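PDB 4XUO: endo-1,4-beta-xylanase C from Paenibacillus barcinonensis, which hydrolyses internal beta-1,4-xylosidic linkages in xylans, the chain here being its first family 22 carbohydrate-binding module, a xylan-binding domain. Local coordinates for residues 69-74 and 154-159; 89-94 and 106-111. All coordinates share one frame; numbering follows the deposited sequence.

Interaction 1 (69-74 and 154-159); sequences NEVVEI and RLVKAA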
loop_
_atom_site.group_PDB
_atom_site.type_symbol
_atom_site.label_atom_id
_atom_site.label_comp_id
_atom_site.label_asym_id
_atom_site.label_seq_id
_atom_site.Cartn_x
_atom_site.Cartn_y
_atom_site.Cartn_z
ATOM N N ASN A 69 -10.267 12.687 -10.821
ATOM C CA ASN A 69 -11.398 11.917 -11.385
ATOM C C ASN A 69 -11.035 10.599 -12.084
ATOM O O ASN A 69 -11.926 9.909 -12.593
ATOM C CB ASN A 69 -12.289 12.808 -12.291
ATOM C CG ASN A 69 -12.945 13.950 -11.541
ATOM O OD1 ASN A 69 -13.486 13.785 -10.429
ATOM N ND2 ASN A 69 -12.895 15.127 -12.134
ATOM N N GLU A 70 -9.752 10.235 -12.128
ATOM C CA GLU A 70 -9.354 8.939 -12.689
ATOM C C GLU A 70 -9.826 7.876 -11.715
ATOM O O GLU A 70 -9.693 8.052 -10.511
ATOM C CB GLU A 70 -7.840 8.841 -12.872
ATOM C CG GLU A 70 -7.266 9.774 -13.936
ATOM C CD GLU A 70 -5.787 9.552 -14.221
ATOM O OE1 GLU A 70 -4.984 9.411 -13.275
ATOM O OE2 GLU A 70 -5.414 9.538 -15.412
ATOM N N VAL A 71 -10.426 6.800 -12.227
ATOM C CA VAL A 71 -10.671 5.612 -11.379
ATOM C C VAL A 71 -9.531 4.627 -11.555
ATOM O O VAL A 71 -9.234 4.188 -12.680
ATOM C CB VAL A 71 -11.998 4.944 -11.712
ATOM C CG1 VAL A 71 -12.200 3.729 -10.828
ATOM C CG2 VAL A 71 -13.141 5.933 -11.514
ATOM N N VAL A 72 -8.867 4.283 -10.445
ATOM C CA VAL A 72 -7.779 3.302 -10.467
ATOM C C VAL A 72 -8.073 2.084 -9.586
ATOM O O VAL A 72 -8.980 2.098 -8.764
ATOM C CB VAL A 72 -6.407 3.923 -10.062
ATOM C CG1 VAL A 72 -6.111 5.131 -10.953
ATOM C CG2 VAL A 72 -6.409 4.340 -8.601
ATOM N N GLU A 73 -7.320 1.022 -9.825
ATOM C CA GLU A 73 -7.416 -0.224 -9.047
ATOM C C GLU A 73 -6.055 -0.574 -8.411
ATOM O O GLU A 73 -5.049 -0.737 -9.113
ATOM C CB GLU A 73 -7.901 -1.368 -9.950
ATOM C CG GLU A 73 -8.348 -2.649 -9.214
ATOM C CD GLU A 73 -9.247 -3.508 -10.111
ATOM O OE1 GLU A 73 -10.471 -3.537 -9.872
ATOM O OE2 GLU A 73 -8.729 -4.057 -11.109
ATOM N N ILE A 74 -6.055 -0.658 -7.064
ATOM C CA ILE A 74 -4.881 -0.858 -6.235
ATOM C C ILE A 74 -4.925 -2.269 -5.681
ATOM O O ILE A 74 -5.938 -2.656 -5.097
ATOM C CB ILE A 74 -4.830 0.158 -5.070
ATOM C CG1 ILE A 74 -4.848 1.581 -5.641
ATOM C CG2 ILE A 74 -3.586 -0.041 -4.203
ATOM C CD1 ILE A 74 -4.980 2.698 -4.628
ATOM N N ARG A 154 -3.600 -0.020 -11.545
ATOM C CA ARG A 154 -4.084 -0.093 -12.939
ATOM C C ARG A 154 -5.164 0.984 -13.143
ATOM O O ARG A 154 -5.974 1.268 -12.260
ATOM C CB ARG A 154 -4.644 -1.519 -13.218
ATOM C CG ARG A 154 -5.163 -1.752 -14.636
ATOM C CD ARG A 154 -5.971 -3.042 -14.723
ATOM N NE ARG A 154 -5.108 -4.205 -14.561
ATOM C CZ ARG A 154 -4.465 -4.814 -15.555
ATOM N NH1 ARG A 154 -4.579 -4.388 -16.817
ATOM N NH2 ARG A 154 -3.703 -5.867 -15.286
ATOM N N LEU A 155 -5.186 1.611 -14.310
ATOM C CA LEU A 155 -6.233 2.577 -14.626
ATOM C C LEU A 155 -7.478 1.810 -15.051
ATOM O O LEU A 155 -7.422 0.986 -15.992
ATOM C CB LEU A 155 -5.774 3.512 -15.755
ATOM C CG LEU A 155 -6.692 4.709 -16.090
ATOM C CD1 LEU A 155 -6.912 5.713 -14.973
ATOM C CD2 LEU A 155 -6.115 5.406 -17.310
ATOM N N VAL A 156 -8.571 2.070 -14.351
ATOM C CA VAL A 156 -9.871 1.475 -14.656
ATOM C C VAL A 156 -10.620 2.340 -15.665
ATOM O O VAL A 156 -11.127 1.806 -16.668
ATOM C CB VAL A 156 -10.762 1.294 -13.403
ATOM C CG1 VAL A 156 -12.119 0.696 -13.804
ATOM C CG2 VAL A 156 -10.075 0.378 -12.396
ATOM N N LYS A 157 -10.723 3.641 -15.361
ATOM C CA LYS A 157 -11.428 4.642 -16.187
ATOM C C LYS A 157 -10.651 5.958 -16.271
ATOM O O LYS A 157 -10.339 6.599 -15.239
ATOM C CB LYS A 157 -12.818 4.926 -15.626
ATOM C CG LYS A 157 -13.731 5.650 -16.637
ATOM C CD LYS A 157 -15.003 6.203 -16.004
ATOM C CE LYS A 157 -15.891 6.867 -17.059
ATOM N NZ LYS A 157 -17.286 7.005 -16.578
ATOM N N ALA A 158 -10.348 6.373 -17.505
ATOM C CA ALA A 158 -9.712 7.679 -17.719
ATOM C C ALA A 158 -10.629 8.831 -17.280
ATOM O O ALA A 158 -11.865 8.684 -17.216
ATOM C CB ALA A 158 -9.297 7.837 -19.179
ATOM N N ALA A 159 -10.029 9.981 -16.970
ATOM C CA ALA A 159 -10.758 11.092 -16.330
ATOM C C ALA A 159 -11.818 11.754 -17.223
ATOM O O ALA A 159 -11.669 11.819 -18.445
ATOM C CB ALA A 159 -9.771 12.133 -15.820
HETATM O O HOH W 1 -7.096 10.272 -17.468
#
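V156 lays its branched side chain across that of V71, its CB 3.8 Å from V71 CG1. With CG1 of V156 anti to the backbone N (chi1 179°), its CG2 falls beside that N and reaches E73 CB at 3.7 Å. V156 is the extra residue where the antiparallel register shifts by one: V156 and K157 both face V71, and V71 O accepts from two donors, V156 N at 2.8 Å and K157 N at 3.1 Å, each tilted about 20° from the plane of the V71 carbonyl. V71 N returns a bond to K157 O, and beyond the bulge E73 and R154 pair regularly, each N bonded to the other's O. L155 points to the same face as V72; its side chain crosses that of E70 at about a right angle, with L155 CD1 3.6 Å from V71 O and 3.9 Å from E70 CB. The E70 carboxylate is held at both oxygens: OE1 takes the N-H of H67, and OE2 accepts from a water that in turn accepts from A159 N, tying in the C-terminal residue. Two residues, V156 and K157, set against the single V71 make a classic beta bulge in the pairing of strands 71-80 and 146-157, within one antiparallel sheet of the beta-sandwich.

Interaction 2 (89-94 and 106-111); sequences LKFTVE and QVNAAE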
loop_
_atom_site.group_PDB
_atom_site.type_symbol
_atom_site.label_atom_id
_atom_site.label_comp_id
_atom_site.label_asym_id
_atom_site.label_seq_id
_atom_site.Cartn_x
_atom_site.Cartn_y
_atom_site.Cartn_z
ATOM N N LEU A 89 -5.432 -5.961 7.904
ATOM C CA LEU A 89 -4.623 -4.994 7.129
ATOM C C LEU A 89 -5.506 -4.343 6.072
ATOM O O LEU A 89 -6.329 -5.021 5.450
ATOM C CB LEU A 89 -3.456 -5.675 6.391
ATOM C CG LEU A 89 -2.156 -5.842 7.176
ATOM C CD1 LEU A 89 -2.402 -6.627 8.445
ATOM C CD2 LEU A 89 -1.108 -6.515 6.297
ATOM N N LYS A 90 -5.302 -3.053 5.834
ATOM C CA LYS A 90 -5.985 -2.374 4.717
ATOM C C LYS A 90 -5.122 -1.302 4.116
ATOM O O LYS A 90 -4.182 -0.820 4.787
ATOM C CB LYS A 90 -7.301 -1.744 5.178
ATOM C CG LYS A 90 -7.192 -0.565 6.134
ATOM C CD LYS A 90 -8.570 -0.073 6.556
ATOM C CE LYS A 90 -8.518 1.405 6.863
ATOM N NZ LYS A 90 -9.673 1.859 7.645
ATOM N N PHE A 91 -5.459 -0.890 2.890
ATOM C CA PHE A 91 -4.867 0.317 2.291
ATOM C C PHE A 91 -5.693 1.574 2.576
ATOM O O PHE A 91 -6.895 1.547 2.456
ATOM C CB PHE A 91 -4.810 0.182 0.773
ATOM C CG PHE A 91 -3.793 -0.807 0.263
ATOM C CD1 PHE A 91 -2.441 -0.597 0.422
ATOM C CD2 PHE A 91 -4.214 -1.911 -0.503
ATOM C CE1 PHE A 91 -1.516 -1.489 -0.094
ATOM C CE2 PHE A 91 -3.289 -2.786 -1.033
ATOM C CZ PHE A 91 -1.942 -2.581 -0.815
ATOM N N THR A 92 -5.051 2.710 2.864
ATOM C CA THR A 92 -5.718 3.987 3.080
ATOM C C THR A 92 -4.951 5.054 2.261
ATOM O O THR A 92 -3.762 4.927 2.062
ATOM C CB THR A 92 -5.647 4.344 4.582
ATOM O OG1 THR A 92 -6.339 3.332 5.325
ATOM C CG2 THR A 92 -6.272 5.694 4.889
ATOM N N VAL A 93 -5.658 6.043 1.732
ATOM C CA VAL A 93 -5.036 7.226 1.093
ATOM C C VAL A 93 -5.288 8.474 1.962
ATOM O O VAL A 93 -6.411 8.864 2.226
ATOM C CB VAL A 93 -5.549 7.428 -0.360
ATOM C CG1 VAL A 93 -4.924 8.688 -0.984
ATOM C CG2 VAL A 93 -5.182 6.216 -1.204
ATOM N N GLU A 94 -4.189 9.067 2.422
ATOM C CA GLU A 94 -4.197 10.369 3.075
ATOM C C GLU A 94 -4.077 11.441 1.981
ATOM O O GLU A 94 -3.123 11.441 1.221
ATOM C CB GLU A 94 -3.004 10.415 4.021
ATOM C CG GLU A 94 -2.657 11.762 4.607
ATOM C CD GLU A 94 -1.474 11.619 5.543
ATOM O OE1 GLU A 94 -0.324 11.623 5.069
ATOM O OE2 GLU A 94 -1.698 11.464 6.744
ATOM N N GLN A 106 -10.907 5.552 2.237
ATOM C CA GLN A 106 -10.776 4.091 2.308
ATOM C C GLN A 106 -10.632 3.522 0.878
ATOM O O GLN A 106 -11.235 4.023 -0.066
ATOM C CB GLN A 106 -11.965 3.433 3.078
ATOM C CG GLN A 106 -11.953 1.892 3.019
ATOM C CD GLN A 106 -12.443 1.144 4.273
ATOM O OE1 GLN A 106 -11.879 1.245 5.374
ATOM N NE2 GLN A 106 -13.472 0.351 4.086
ATOM N N VAL A 107 -9.737 2.564 0.708
ATOM C CA VAL A 107 -9.538 1.884 -0.561
ATOM C C VAL A 107 -10.254 0.554 -0.518
ATOM O O VAL A 107 -11.029 0.230 -1.416
ATOM C CB VAL A 107 -8.054 1.644 -0.810
ATOM C CG1 VAL A 107 -7.810 0.779 -2.048
ATOM C CG2 VAL A 107 -7.362 2.984 -0.919
ATOM N N ASN A 108 -9.983 -0.216 0.531
ATOM C CA ASN A 108 -10.583 -1.565 0.696
ATOM C C ASN A 108 -10.963 -1.887 2.127
ATOM O O ASN A 108 -10.431 -1.317 3.074
ATOM C CB ASN A 108 -9.615 -2.639 0.204
ATOM C CG ASN A 108 -8.307 -2.696 1.019
ATOM O OD1 ASN A 108 -7.758 -1.668 1.438
ATOM N ND2 ASN A 108 -7.799 -3.891 1.226
ATOM N N ALA A 109 -11.881 -2.826 2.294
ATOM C CA ALA A 109 -12.199 -3.291 3.634
ATOM C C ALA A 109 -10.985 -4.036 4.201
ATOM O O ALA A 109 -10.295 -4.747 3.488
ATOM C CB ALA A 109 -13.426 -4.205 3.611
ATOM N N ALA A 110 -10.729 -3.908 5.486
ATOM C CA ALA A 110 -9.611 -4.632 6.071
ATOM C C ALA A 110 -9.809 -6.139 6.009
ATOM O O ALA A 110 -10.927 -6.617 6.236
ATOM C CB ALA A 110 -9.377 -4.215 7.490
ATOM N N GLU A 111 -8.733 -6.870 5.684
ATOM C CA GLU A 111 -8.743 -8.340 5.584
ATOM C C GLU A 111 -7.914 -8.905 6.754
ATOM O O GLU A 111 -6.876 -8.334 7.140
ATOM C CB GLU A 111 -8.152 -8.813 4.251
ATOM C CG GLU A 111 -9.057 -8.628 3.033
ATOM C CD GLU A 111 -10.124 -9.698 2.886
ATOM O OE1 GLU A 111 -10.076 -10.681 3.655
ATOM O OE2 GLU A 111 -11.004 -9.561 1.985
#
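This is an irregular edge pairing, in which the loop between strands 102-106 and 111-113 runs antiparallel to strand 87-96 and bonds to it through both backbone and side chains. At one end L89 and E111 form a hydrogen-bonded pair, with L89 N 2.9 Å from E111 O and E111 N 3.0 Å from L89 O. Between this pair and the T92-Q106 bridge the register shifts by two, and N108 fills in with its side chain: OD1 accepts the N-H of F91 (F91 N to N108 OD1 2.8 Å), which lies in the plane of the N108 amide, on a lone pair of OD1. N108 CG lies between the backbone N and carbonyl carbon (chi1 63°), which swings the amide in to the strand, its plane 40° from that of the F91 ring. V107 bonds only weakly through its N to F91 O, but its side chain packs on F91 CB and meets V93 CG2 through its own CG2 at 3.9 Å. Across the contact, the extended K90 side chain brings NZ to Q106 OE1 at 3.2 Å, nearly along the C=O axis. Replacing K90 by an alanine would remove NZ and is likely to leave Q106 OE1 without this donor, its side chain freer to turn. On its other edge strand 87-96 pairs with strand 132-139, where E138 bonds T92 OG1, while F91 and N108 pack against L121 of strand 119-125.

In the fold
From the N terminus, the chain passes strands of both sheets before reaching 69-74, the first half of interaction 1. Strand 71-80 leads directly to strand 87-96, whose residues 89-94 meet 106-111 after a short excursion through strand 102-106; interaction 2 thus closes a local loop. The chain then continues through strands 119-125 and 132-139 before 154-159 closes the much longer loop of interaction 1, within which interaction 2 is nested. The two contacts lie in different antiparallel sheets, with centres about 17 Å apart. Between the sheets they meet where I74 CG2 lies 4.2 Å from F91 CD2 and I74 CD1 packs near V107 CG1.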